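Local coordinates for monomethylamine methyltransferase MtmB1 (Methanosarcina barkeri, PDB 1NTH), which catalyses the transfer of the methyl group of monomethylamine to the corrinoid cofactor of the partner protein MtmC, a step in methanogenesis, at residues Glu90-Ile95 against Ile283-Leu287; Gly132-Glu137 against Val160-Gly166; Pro171-Glu176 against Ser207-Gly212; Gly304-Thr308 against Glu348-Gln352. All blocks are in the same frame, centred on the assembly; numbering follows the deposited sequence.

Contact 1 (Glu90-Ile95 against Ile283-Leu287)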
loop_
_atom_site.group_PDB
_atom_site.type_symbol
_atom_site.label_atom_id
_atom_site.label_comp_id
_atom_site.label_asym_id
_atom_site.label_seq_id
_atom_site.Cartn_x
_atom_site.Cartn_y
_atom_site.Cartn_z
ATOM N N GLU A 90 -22.504 -30.051 13.235
ATOM C CA GLU A 90 -22.197 -28.850 12.463
ATOM C C GLU A 90 -22.355 -27.620 13.343
ATOM O O GLU A 90 -21.555 -26.686 13.265
ATOM C CB GLU A 90 -23.119 -28.733 11.243
ATOM C CG GLU A 90 -22.942 -29.856 10.236
ATOM C CD GLU A 90 -23.937 -29.790 9.090
ATOM O OE1 GLU A 90 -25.030 -29.210 9.272
ATOM O OE2 GLU A 90 -23.627 -30.339 8.011
ATOM N N ILE A 91 -23.388 -27.612 14.182
ATOM C CA ILE A 91 -23.606 -26.475 15.063
ATOM C C ILE A 91 -22.468 -26.345 16.074
ATOM O O ILE A 91 -21.987 -25.239 16.332
ATOM C CB ILE A 91 -24.958 -26.588 15.810
ATOM C CG1 ILE A 91 -26.103 -26.627 14.791
ATOM C CG2 ILE A 91 -25.142 -25.389 16.740
ATOM C CD1 ILE A 91 -27.485 -26.778 15.415
ATOM N N TRP A 92 -22.027 -27.465 16.640
ATOM C CA TRP A 92 -20.937 -27.416 17.611
ATOM C C TRP A 92 -19.620 -26.978 16.978
ATOM O O TRP A 92 -18.828 -26.277 17.611
ATOM C CB TRP A 92 -20.771 -28.770 18.307
ATOM C CG TRP A 92 -21.712 -28.924 19.464
ATOM C CD1 TRP A 92 -22.693 -29.865 19.610
ATOM C CD2 TRP A 92 -21.781 -28.086 20.625
ATOM N NE1 TRP A 92 -23.371 -29.661 20.791
ATOM C CE2 TRP A 92 -22.831 -28.576 21.433
ATOM C CE3 TRP A 92 -21.058 -26.966 21.060
ATOM C CZ2 TRP A 92 -23.177 -27.986 22.654
ATOM C CZ3 TRP A 92 -21.401 -26.379 22.276
ATOM C CH2 TRP A 92 -22.454 -26.891 23.057
ATOM N N ASP A 93 -19.383 -27.390 15.737
ATOM C CA ASP A 93 -18.160 -26.998 15.041
ATOM C C ASP A 93 -18.134 -25.475 14.922
ATOM O O ASP A 93 -17.089 -24.850 15.082
ATOM C CB ASP A 93 -18.110 -27.643 13.651
ATOM C CG ASP A 93 -16.959 -27.122 12.798
ATOM O OD1 ASP A 93 -17.239 -26.500 11.754
ATOM O OD2 ASP A 93 -15.781 -27.335 13.170
ATOM N N ALA A 94 -19.292 -24.876 14.660
ATOM C CA ALA A 94 -19.376 -23.425 14.537
ATOM C C ALA A 94 -19.164 -22.750 15.889
ATOM O O ALA A 94 -18.359 -21.829 16.011
ATOM C CB ALA A 94 -20.732 -23.022 13.954
ATOM N N ILE A 95 -19.885 -23.210 16.908
ATOM C CA ILE A 95 -19.762 -22.630 18.242
ATOM C C ILE A 95 -18.356 -22.796 18.820
ATOM O O ILE A 95 -17.834 -21.886 19.466
ATOM C CB ILE A 95 -20.775 -23.264 19.222
ATOM C CG1 ILE A 95 -22.199 -22.912 18.792
ATOM C CG2 ILE A 95 -20.515 -22.771 20.645
ATOM C CD1 ILE A 95 -23.269 -23.594 19.630
ATOM N N ILE A 283 -26.458 -18.050 17.739
ATOM C CA ILE A 283 -25.731 -19.227 17.280
ATOM C C ILE A 283 -25.740 -19.308 15.748
ATOM O O ILE A 283 -24.720 -19.607 15.126
ATOM C CB ILE A 283 -26.350 -20.527 17.872
ATOM C CG1 ILE A 283 -26.170 -20.541 19.397
ATOM C CG2 ILE A 283 -25.684 -21.752 17.263
ATOM C CD1 ILE A 283 -26.919 -21.682 20.108
ATOM N N ASN A 284 -26.887 -19.033 15.136
ATOM C CA ASN A 284 -26.985 -19.086 13.680
ATOM C C ASN A 284 -26.020 -18.094 13.020
ATOM O O ASN A 284 -25.538 -18.331 11.915
ATOM C CB ASN A 284 -28.418 -18.787 13.228
ATOM C CG ASN A 284 -28.639 -19.107 11.765
ATOM O OD1 ASN A 284 -28.337 -20.211 11.317
ATOM N ND2 ASN A 284 -29.170 -18.147 11.012
ATOM N N ALA A 285 -25.736 -16.994 13.708
ATOM C CA ALA A 285 -24.836 -15.976 13.180
ATOM C C ALA A 285 -23.459 -16.540 12.832
ATOM O O ALA A 285 -22.908 -16.233 11.777
ATOM C CB ALA A 285 -24.684 -14.841 14.189
ATOM N N VAL A 286 -22.905 -17.369 13.711
ATOM C CA VAL A 286 -21.574 -17.922 13.466
ATOM C C VAL A 286 -21.591 -19.169 12.592
ATOM O O VAL A 286 -20.547 -19.674 12.181
ATOM C CB VAL A 286 -20.850 -18.238 14.802
ATOM C CG1 VAL A 286 -20.732 -16.970 15.627
ATOM C CG2 VAL A 286 -21.608 -19.310 15.590
ATOM N N LEU A 287 -22.790 -19.644 12.291
ATOM C CA LEU A 287 -22.967 -20.837 11.482
ATOM C C LEU A 287 -23.264 -20.463 10.030
ATOM O O LEU A 287 -22.491 -20.765 9.122
ATOM C CB LEU A 287 -24.115 -21.654 12.090
ATOM C CG LEU A 287 -24.483 -23.068 11.653
ATOM C CD1 LEU A 287 -23.286 -23.993 11.744
ATOM C CD2 LEU A 287 -25.608 -23.569 12.557
#
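The single methyl of Ala-94, CB, lies against CD1 of Leu-287 at 3.5 Å, at the middle of a buried helix-helix crossing on the outside of the TIM barrel. Helix 271-288 belongs to the barrel: it lies between the neighbouring parallel strands 255-259 and 293-300, in a beta-alpha-beta crossover. Helix 88-95, which precedes the barrel strands in the chain, packs across its C-terminal part almost perpendicularly. The axes of the two short segments approach to 8.8 Å and their directions differ by 87°, so each helix offers only a small patch. Alanine suits the middle because its CB is directed toward the other helix and is small enough to let the Leu-287 methyl come close to this one; CG2 of Val-286 comes to 4.2 Å from that CB.

Branched residues fill in around this centre. Ile-91 divides its contacts: CG2, anti to the backbone N, meets CG2 of Ile-283 at 3.7 Å, while CG1 rests on CD2 of Leu-287. The Ile-91 and Ile-283 side chains meet at about a right angle, as their helices do. CG2 of Ile-283 is shared, for CD1 of Ile-95 reaches it at 3.9 Å. Helix 56-73 continues the apolar layer, with Leu-70 against Ile-283 and Phe-67 and Leu-71 against Ile-91. The polar end of Glu-90 turns to a salt bridge with Arg-15. The backbone O of Glu-90, already bonded to Ala-94 N within the helix, is approached by the methyl CD1 of Leu-287 at 3.5 Å.

Contact 2 (Gly132-Glu137 against Val160-Gly166)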
loop_
_atom_site.group_PDB
_atom_site.type_symbol
_atom_site.label_atom_id
_atom_site.label_comp_id
_atom_site.label_asym_id
_atom_site.label_seq_id
_atom_site.Cartn_x
_atom_site.Cartn_y
_atom_site.Cartn_z
ATOM N N GLY A 132 -28.505 3.807 11.377
ATOM C CA GLY A 132 -29.378 3.486 10.260
ATOM C C GLY A 132 -30.547 4.416 10.020
ATOM O O GLY A 132 -31.369 4.158 9.140
ATOM N N SER A 133 -30.624 5.496 10.788
ATOM C CA SER A 133 -31.712 6.459 10.644
ATOM C C SER A 133 -31.494 7.366 9.434
ATOM O O SER A 133 -30.357 7.630 9.039
ATOM C CB SER A 133 -31.828 7.305 11.913
ATOM O OG SER A 133 -32.029 6.479 13.049
ATOM N N PRO A 134 -32.586 7.849 8.820
ATOM C CA PRO A 134 -32.478 8.729 7.651
ATOM C C PRO A 134 -31.892 10.096 8.000
ATOM O O PRO A 134 -32.352 10.762 8.931
ATOM C CB PRO A 134 -33.919 8.814 7.147
ATOM C CG PRO A 134 -34.721 8.669 8.404
ATOM C CD PRO A 134 -33.997 7.563 9.137
ATOM N N ILE A 135 -30.874 10.497 7.247
ATOM C CA ILE A 135 -30.201 11.774 7.451
ATOM C C ILE A 135 -30.178 12.558 6.137
ATOM O O ILE A 135 -29.872 12.001 5.081
ATOM C CB ILE A 135 -28.739 11.559 7.922
ATOM C CG1 ILE A 135 -28.718 10.760 9.231
ATOM C CG2 ILE A 135 -28.038 12.903 8.077
ATOM C CD1 ILE A 135 -29.418 11.449 10.400
ATOM N N SER A 136 -30.507 13.845 6.207
ATOM C CA SER A 136 -30.512 14.704 5.025
ATOM C C SER A 136 -29.105 14.818 4.446
ATOM O O SER A 136 -28.124 14.916 5.183
ATOM C CB SER A 136 -31.031 16.100 5.383
ATOM O OG SER A 136 -32.364 16.040 5.858
ATOM N N GLU A 137 -29.016 14.822 3.121
ATOM C CA GLU A 137 -27.724 14.904 2.451
ATOM C C GLU A 137 -26.890 16.121 2.853
ATOM O O GLU A 137 -25.685 15.993 3.091
ATOM C CB GLU A 137 -27.915 14.893 0.927
ATOM C CG GLU A 137 -26.609 14.727 0.154
ATOM C CD GLU A 137 -26.794 14.591 -1.352
ATOM O OE1 GLU A 137 -25.772 14.401 -2.048
ATOM O OE2 GLU A 137 -27.944 14.673 -1.844
ATOM N N VAL A 160 -28.399 6.638 7.197
ATOM C CA VAL A 160 -28.846 6.396 5.829
ATOM C C VAL A 160 -28.975 7.721 5.082
ATOM O O VAL A 160 -29.571 8.663 5.595
ATOM C CB VAL A 160 -30.227 5.681 5.825
ATOM C CG1 VAL A 160 -30.874 5.777 4.448
ATOM C CG2 VAL A 160 -30.053 4.222 6.228
ATOM N N MET A 161 -28.412 7.794 3.878
ATOM C CA MET A 161 -28.497 9.011 3.070
ATOM C C MET A 161 -29.897 9.081 2.459
ATOM O O MET A 161 -30.295 8.168 1.738
ATOM C CB MET A 161 -27.467 8.983 1.932
ATOM C CG MET A 161 -26.007 8.919 2.374
ATOM S SD MET A 161 -24.843 9.034 0.979
ATOM C CE MET A 161 -24.928 10.808 0.621
ATOM N N THR A 162 -30.649 10.143 2.740
ATOM C CA THR A 162 -31.986 10.249 2.161
ATOM C C THR A 162 -31.872 10.547 0.672
ATOM O O THR A 162 -32.801 10.299 -0.095
ATOM C CB THR A 162 -32.848 11.335 2.855
ATOM O OG1 THR A 162 -32.167 12.595 2.835
ATOM C CG2 THR A 162 -33.139 10.932 4.296
ATOM N N SER A 163 -30.725 11.083 0.264
ATOM C CA SER A 163 -30.476 11.364 -1.143
ATOM C C SER A 163 -28.979 11.456 -1.394
ATOM O O SER A 163 -28.195 11.694 -0.474
ATOM C CB SER A 163 -31.149 12.678 -1.582
ATOM O OG SER A 163 -30.514 13.819 -1.022
ATOM N N VAL A 164 -28.588 11.223 -2.640
ATOM C CA VAL A 164 -27.196 11.338 -3.043
ATOM C C VAL A 164 -27.269 12.099 -4.366
ATOM O O VAL A 164 -27.975 11.691 -5.291
ATOM C CB VAL A 164 -26.515 9.951 -3.195
ATOM C CG1 VAL A 164 -27.194 9.123 -4.278
ATOM C CG2 VAL A 164 -25.037 10.143 -3.488
ATOM N N ARG A 165 -26.558 13.221 -4.440
ATOM C CA ARG A 165 -26.601 14.077 -5.619
ATOM C C ARG A 165 -28.053 14.477 -5.892
ATOM O O ARG A 165 -28.488 14.588 -7.039
ATOM C CB ARG A 165 -25.965 13.382 -6.833
ATOM C CG ARG A 165 -24.462 13.659 -6.921
ATOM C CD ARG A 165 -23.736 12.800 -7.945
ATOM N NE ARG A 165 -24.221 12.980 -9.310
ATOM C CZ ARG A 165 -23.663 12.404 -10.371
ATOM N NH1 ARG A 165 -22.602 11.622 -10.217
ATOM N NH2 ARG A 165 -24.175 12.590 -11.581
ATOM N N GLY A 166 -28.793 14.680 -4.804
ATOM C CA GLY A 166 -30.183 15.098 -4.886
ATOM C C GLY A 166 -31.198 14.067 -5.344
ATOM O O GLY A 166 -32.350 14.412 -5.616
HETATM O O HOH W 1 -31.375 14.719 1.359
#
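Two short strands, 134-135 and 160-161, run parallel through the bonds Val-160 N to Ser-133 O (2.9 Å), Ile-135 N to Val-160 O (2.8 Å) and Thr-162 N to Ile-135 O (3.1 Å). They follow the paired parallel barrel strands 125-128 and 155-156, beyond the ends of those strands, and are connected through helix 140-148 and strand 155-156. On one face CB of Pro-134 touches CG2 of Thr-162, and CG2 of Val-160 lies by the carbonyl O of Gly-132. Ile-135 and Met-161 take the other face, where both pack on Phe-140, as apolar residues should on the side turned to a helix.

Beyond the strands Glu-137 reaches into the turn 163-166. Its CG stands anti to the backbone N (chi1 -170°) and the chain beyond is extended, which carries the carboxylate to the turn. OE1 takes Arg-165 N at 2.8 Å on its syn side. OE2 accepts Gly-166 N through its syn lone pair and the hydroxyl of Ser-163, 2.8 Å from OG to OE2, on its anti side. A water ties Glu-137 N to Ser-163 OG. The positive phi of Gly-166 suits glycine. Arg-165 bonds the backbone O of Met-193 of the third subunit and forms a salt bridge with Asp-8 of the fourth. Three donors round one carboxylate would be expected to favour its charged form and hold the turn's shape.

Contact 3 (Pro171-Glu176 against Ser207-Gly212)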
loop_
_atom_site.group_PDB
_atom_site.type_symbol
_atom_site.label_atom_id
_atom_site.label_comp_id
_atom_site.label_asym_id
_atom_site.label_seq_id
_atom_site.Cartn_x
_atom_site.Cartn_y
_atom_site.Cartn_z
ATOM N N PRO A 171 -33.334 1.161 -4.589
ATOM C CA PRO A 171 -32.694 -0.152 -4.698
ATOM C C PRO A 171 -32.578 -0.614 -6.150
ATOM O O PRO A 171 -33.515 -0.472 -6.937
ATOM C CB PRO A 171 -33.608 -1.050 -3.871
ATOM C CG PRO A 171 -34.096 -0.119 -2.805
ATOM C CD PRO A 171 -34.422 1.129 -3.595
ATOM N N LYS A 172 -31.411 -1.159 -6.484
ATOM C CA LYS A 172 -31.097 -1.657 -7.819
ATOM C C LYS A 172 -30.953 -0.575 -8.889
ATOM O O LYS A 172 -31.005 -0.856 -10.086
ATOM C CB LYS A 172 -32.109 -2.729 -8.242
ATOM C CG LYS A 172 -32.009 -3.976 -7.368
ATOM C CD LYS A 172 -32.865 -5.125 -7.864
ATOM C CE LYS A 172 -32.729 -6.319 -6.926
ATOM N NZ LYS A 172 -33.543 -7.487 -7.364
ATOM N N SER A 173 -30.763 0.666 -8.449
ATOM C CA SER A 173 -30.539 1.781 -9.362
ATOM C C SER A 173 -29.068 2.145 -9.156
ATOM O O SER A 173 -28.466 1.757 -8.148
ATOM C CB SER A 173 -31.405 2.986 -8.991
ATOM O OG SER A 173 -30.878 3.661 -7.859
ATOM N N PRO A 174 -28.466 2.877 -10.106
ATOM C CA PRO A 174 -27.057 3.249 -9.931
ATOM C C PRO A 174 -26.872 4.156 -8.717
ATOM O O PRO A 174 -25.784 4.223 -8.141
ATOM C CB PRO A 174 -26.711 3.938 -11.250
ATOM C CG PRO A 174 -28.048 4.489 -11.715
ATOM C CD PRO A 174 -28.975 3.339 -11.409
ATOM N N TYR A 175 -27.936 4.850 -8.323
ATOM C CA TYR A 175 -27.862 5.728 -7.162
ATOM C C TYR A 175 -27.630 4.938 -5.879
ATOM O O TYR A 175 -27.035 5.449 -4.929
ATOM C CB TYR A 175 -29.138 6.562 -7.024
ATOM C CG TYR A 175 -29.293 7.606 -8.101
ATOM C CD1 TYR A 175 -30.228 7.447 -9.125
ATOM C CD2 TYR A 175 -28.504 8.758 -8.100
ATOM C CE1 TYR A 175 -30.379 8.412 -10.113
ATOM C CE2 TYR A 175 -28.649 9.730 -9.088
ATOM C CZ TYR A 175 -29.588 9.548 -10.089
ATOM O OH TYR A 175 -29.747 10.511 -11.059
ATOM N N GLU A 176 -28.108 3.695 -5.840
ATOM C CA GLU A 176 -27.912 2.861 -4.657
ATOM C C GLU A 176 -26.428 2.524 -4.537
ATOM O O GLU A 176 -25.867 2.535 -3.440
ATOM C CB GLU A 176 -28.724 1.564 -4.747
ATOM C CG GLU A 176 -28.484 0.656 -3.549
ATOM C CD GLU A 176 -29.171 -0.689 -3.655
ATOM O OE1 GLU A 176 -29.190 -1.269 -4.761
ATOM O OE2 GLU A 176 -29.674 -1.176 -2.621
ATOM N N SER A 207 -27.752 1.156 1.273
ATOM C CA SER A 207 -28.060 0.126 0.287
ATOM C C SER A 207 -28.930 -0.966 0.898
ATOM O O SER A 207 -28.762 -1.322 2.065
ATOM C CB SER A 207 -26.766 -0.488 -0.255
ATOM O OG SER A 207 -25.878 -0.802 0.804
ATOM N N LEU A 208 -29.854 -1.498 0.103
ATOM C CA LEU A 208 -30.752 -2.551 0.572
ATOM C C LEU A 208 -30.612 -3.846 -0.227
ATOM O O LEU A 208 -30.868 -4.933 0.295
ATOM C CB LEU A 208 -32.207 -2.070 0.512
ATOM C CG LEU A 208 -32.555 -0.819 1.324
ATOM C CD1 LEU A 208 -34.027 -0.481 1.125
ATOM C CD2 LEU A 208 -32.251 -1.051 2.796
ATOM N N SER A 209 -30.207 -3.734 -1.488
ATOM C CA SER A 209 -30.051 -4.911 -2.338
ATOM C C SER A 209 -28.670 -5.524 -2.176
ATOM O O SER A 209 -27.759 -4.896 -1.634
ATOM C CB SER A 209 -30.250 -4.540 -3.807
ATOM O OG SER A 209 -29.155 -3.773 -4.283
ATOM N N ALA A 210 -28.517 -6.751 -2.659
ATOM C CA ALA A 210 -27.234 -7.433 -2.581
ATOM C C ALA A 210 -26.197 -6.664 -3.394
ATOM O O ALA A 210 -25.080 -6.440 -2.926
ATOM C CB ALA A 210 -27.361 -8.859 -3.111
ATOM N N GLN A 211 -26.563 -6.247 -4.603
ATOM C CA GLN A 211 -25.611 -5.524 -5.438
ATOM C C GLN A 211 -25.191 -4.215 -4.782
ATOM O O GLN A 211 -24.031 -3.814 -4.882
ATOM C CB GLN A 211 -26.184 -5.275 -6.841
ATOM C CG GLN A 211 -27.370 -4.331 -6.915
ATOM C CD GLN A 211 -28.112 -4.488 -8.228
ATOM O OE1 GLN A 211 -28.542 -5.590 -8.570
ATOM N NE2 GLN A 211 -28.261 -3.397 -8.969
ATOM N N GLY A 212 -26.124 -3.560 -4.096
ATOM C CA GLY A 212 -25.790 -2.314 -3.429
ATOM C C GLY A 212 -24.823 -2.537 -2.279
ATOM O O GLY A 212 -23.826 -1.822 -2.145
HETATM O O HOH W 2 -29.909 -3.555 -11.412
HETATM O O HOH W 3 -27.911 -1.030 -7.337
#
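Segments 171-176 and 207-212 are each a loop that turns into the start of a helix, 174-193 and 210-214, and their backbones come nearest at Glu-176 and Ser-207, with CA atoms 5.7 Å apart. The side chain of Glu-176 bridges them. With CG anti to the backbone N (chi1 178°) and the chain extended, its carboxylate lands among the N-H groups of the other loop. OE2 accepts Leu-208 N at 2.7 Å, nearly along its C-O axis, and Ser-209 N at 2.8 Å on the syn side in an almost straight bond. OE1 is held from opposite faces of the carboxylate plane: the hydroxyl OG of Ser-209 at 2.5 Å comes from one, and Lys-172 N, in its own segment, from the other. A water adds a further donor to OE1 and is itself bonded to NE2 of Gln-211.

Replacing Glu-176 by an alanine would remove the acceptor for three backbone N-H groups and for Ser-209 OG, which is likely to leave the 207-212 loop less firmly tied to the helix start. Gly-212 suits its site because a CB there would run into the carboxylate carbon of Glu-176. Outside, CG of Pro-171 and CD1 of Leu-208 lie side by side at 3.9 Å, and Lys-172 crosses Gln-211 at about a right angle.

On the far side Tyr-175 meets Tyr-10 of the fourth subunit. Two adjacent helix N-termini, each with a serine N-cap (Ser-209 OG accepts Gly-212 N, and Ser-173 OG weakly accepts Tyr-175 N and Glu-176 N), are thus joined by a buried glutamate that accepts N-H groups from both loops.

Contact 4 (Gly304-Thr308 against Glu348-Gln352)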
loop_
_atom_site.group_PDB
_atom_site.type_symbol
_atom_site.label_atom_id
_atom_site.label_comp_id
_atom_site.label_asym_id
_atom_site.label_seq_id
_atom_site.Cartn_x
_atom_site.Cartn_y
_atom_site.Cartn_z
ATOM N N GLY A 304 -42.256 -0.792 19.139
ATOM C CA GLY A 304 -41.155 -0.683 18.197
ATOM C C GLY A 304 -39.864 -0.183 18.825
ATOM O O GLY A 304 -39.008 0.375 18.137
ATOM N N SER A 305 -39.728 -0.385 20.132
ATOM C CA SER A 305 -38.538 0.040 20.865
ATOM C C SER A 305 -37.771 -1.155 21.420
ATOM O O SER A 305 -38.338 -2.223 21.649
ATOM C CB SER A 305 -38.923 0.967 22.019
ATOM O OG SER A 305 -37.800 1.242 22.843
ATOM N N THR A 306 -36.476 -0.959 21.645
ATOM C CA THR A 306 -35.615 -2.007 22.174
ATOM C C THR A 306 -35.405 -1.866 23.683
ATOM O O THR A 306 -34.734 -2.694 24.296
ATOM C CB THR A 306 -34.227 -1.961 21.510
ATOM O OG1 THR A 306 -33.695 -0.638 21.642
ATOM C CG2 THR A 306 -34.317 -2.333 20.037
ATOM N N ASN A 307 -35.973 -0.826 24.285
ATOM C CA ASN A 307 -35.787 -0.624 25.714
ATOM C C ASN A 307 -37.031 -0.760 26.589
ATOM O O ASN A 307 -37.148 -0.093 27.618
ATOM C CB ASN A 307 -35.119 0.730 25.976
ATOM C CG ASN A 307 -35.804 1.868 25.259
ATOM O OD1 ASN A 307 -35.308 2.371 24.249
ATOM N ND2 ASN A 307 -36.959 2.282 25.774
ATOM N N THR A 308 -37.965 -1.612 26.183
ATOM C CA THR A 308 -39.146 -1.831 27.006
ATOM C C THR A 308 -38.706 -2.879 28.022
ATOM O O THR A 308 -37.672 -3.531 27.841
ATOM C CB THR A 308 -40.342 -2.382 26.193
ATOM O OG1 THR A 308 -40.040 -3.701 25.725
ATOM C CG2 THR A 308 -40.650 -1.473 25.012
ATOM N N GLU A 348 -34.310 6.227 28.282
ATOM C CA GLU A 348 -34.577 4.975 27.580
ATOM C C GLU A 348 -33.254 4.341 27.159
ATOM O O GLU A 348 -33.013 3.156 27.395
ATOM C CB GLU A 348 -35.430 5.227 26.334
ATOM C CG GLU A 348 -36.920 5.407 26.589
ATOM C CD GLU A 348 -37.693 5.615 25.297
ATOM O OE1 GLU A 348 -37.735 6.761 24.797
ATOM O OE2 GLU A 348 -38.244 4.626 24.767
ATOM N N ALA A 349 -32.397 5.142 26.535
ATOM C CA ALA A 349 -31.102 4.650 26.084
ATOM C C ALA A 349 -30.256 4.224 27.280
ATOM O O ALA A 349 -29.507 3.250 27.203
ATOM C CB ALA A 349 -30.381 5.730 25.286
ATOM N N SER A 350 -30.374 4.955 28.384
ATOM C CA SER A 350 -29.613 4.634 29.587
ATOM C C SER A 350 -29.998 3.265 30.134
ATOM O O SER A 350 -29.136 2.477 30.520
ATOM C CB SER A 350 -29.836 5.701 30.663
ATOM O OG SER A 350 -29.275 6.939 30.274
ATOM N N ALA A 351 -31.297 2.984 30.177
ATOM C CA ALA A 351 -31.757 1.696 30.679
ATOM C C ALA A 351 -31.150 0.575 29.842
ATOM O O ALA A 351 -30.733 -0.451 30.380
ATOM C CB ALA A 351 -33.283 1.620 30.632
ATOM N N GLN A 352 -31.089 0.769 28.528
ATOM C CA GLN A 352 -30.526 -0.268 27.677
ATOM C C GLN A 352 -29.015 -0.380 27.846
ATOM O O GLN A 352 -28.464 -1.477 27.798
ATOM C CB GLN A 352 -30.867 -0.022 26.208
ATOM C CG GLN A 352 -30.556 -1.234 25.350
ATOM C CD GLN A 352 -31.020 -1.088 23.924
ATOM O OE1 GLN A 352 -31.982 -0.370 23.641
ATOM N NE2 GLN A 352 -30.353 -1.790 23.013
HETATM O O HOH W 4 -32.509 2.454 23.418
#
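This is a buried polar contact between a loop and a helix: residues 304-308 follow barrel strand 293-300, and residues 348-352 lie on helix 343-359, which comes after the next strand, 330-333. Two side-chain bonds join them. Thr-306 gives its hydroxyl proton to Gln-352, with OG1 2.6 Å from OE1 and tilted 23° from the carbonyl plane. Asn-307 ND2 donates to OE2 of Glu-348 at 2.9 Å in a nearly straight bond.

The carboxylate oxygen lies close to the amide plane of Asn-307, and the amide and carboxylate planes stand 89° apart. OE2 is met on its anti side, somewhat out of the carboxylate plane. CG of Asn-307 sits between the backbone N and the carbonyl carbon (chi1 50°), which lays the amide over CB and CG of Glu-348. The other end of the Asn-307 amide, OD1, shares a water with Gln-352 OE1. A leucine in place of Asn-307 would probably leave that water without one acceptor and Glu-348 OE2 without this donor.

Ser-305 OG accepts Asn-307 N at 3.1 Å, an ST turn that probably helps shape the loop; the same hydroxyl also bonds Tyr-335 O. Glu-348 suits its place because its two oxygens serve three N-H donors: OE2 takes Asn-307 ND2 and Cys-337 N, and OE1 takes Ala-338 N. Gln-352 NE2 donates to Gln-333 O at the end of strand 330-333, while Leu-312 of helix 309-325 packs beside Gln-352, so the contact lies between two successive barrel helices and the strand that connects them.

Contacts 2 and 3 are neighbours, with centres about 14 Å apart, and meet where CG1 of Val-164 packs on the carbonyl O of Tyr-175 at 3.7 Å; turn 163-166 precedes the helix that contact 3 starts. Both are nested in the chain loop closed by contact 1, whose centre is about 36 Å from that of contact 2. Contact 4 opens later, across the chain's centre from contacts 1 and 3, and comes within about 11 Å of contact 2 between nearest atoms. The UAG-encoded pyrrolysine falls between the two segments of contact 3, in the chain that this contact closes; all four contacts belong to one TIM-barrel subunit.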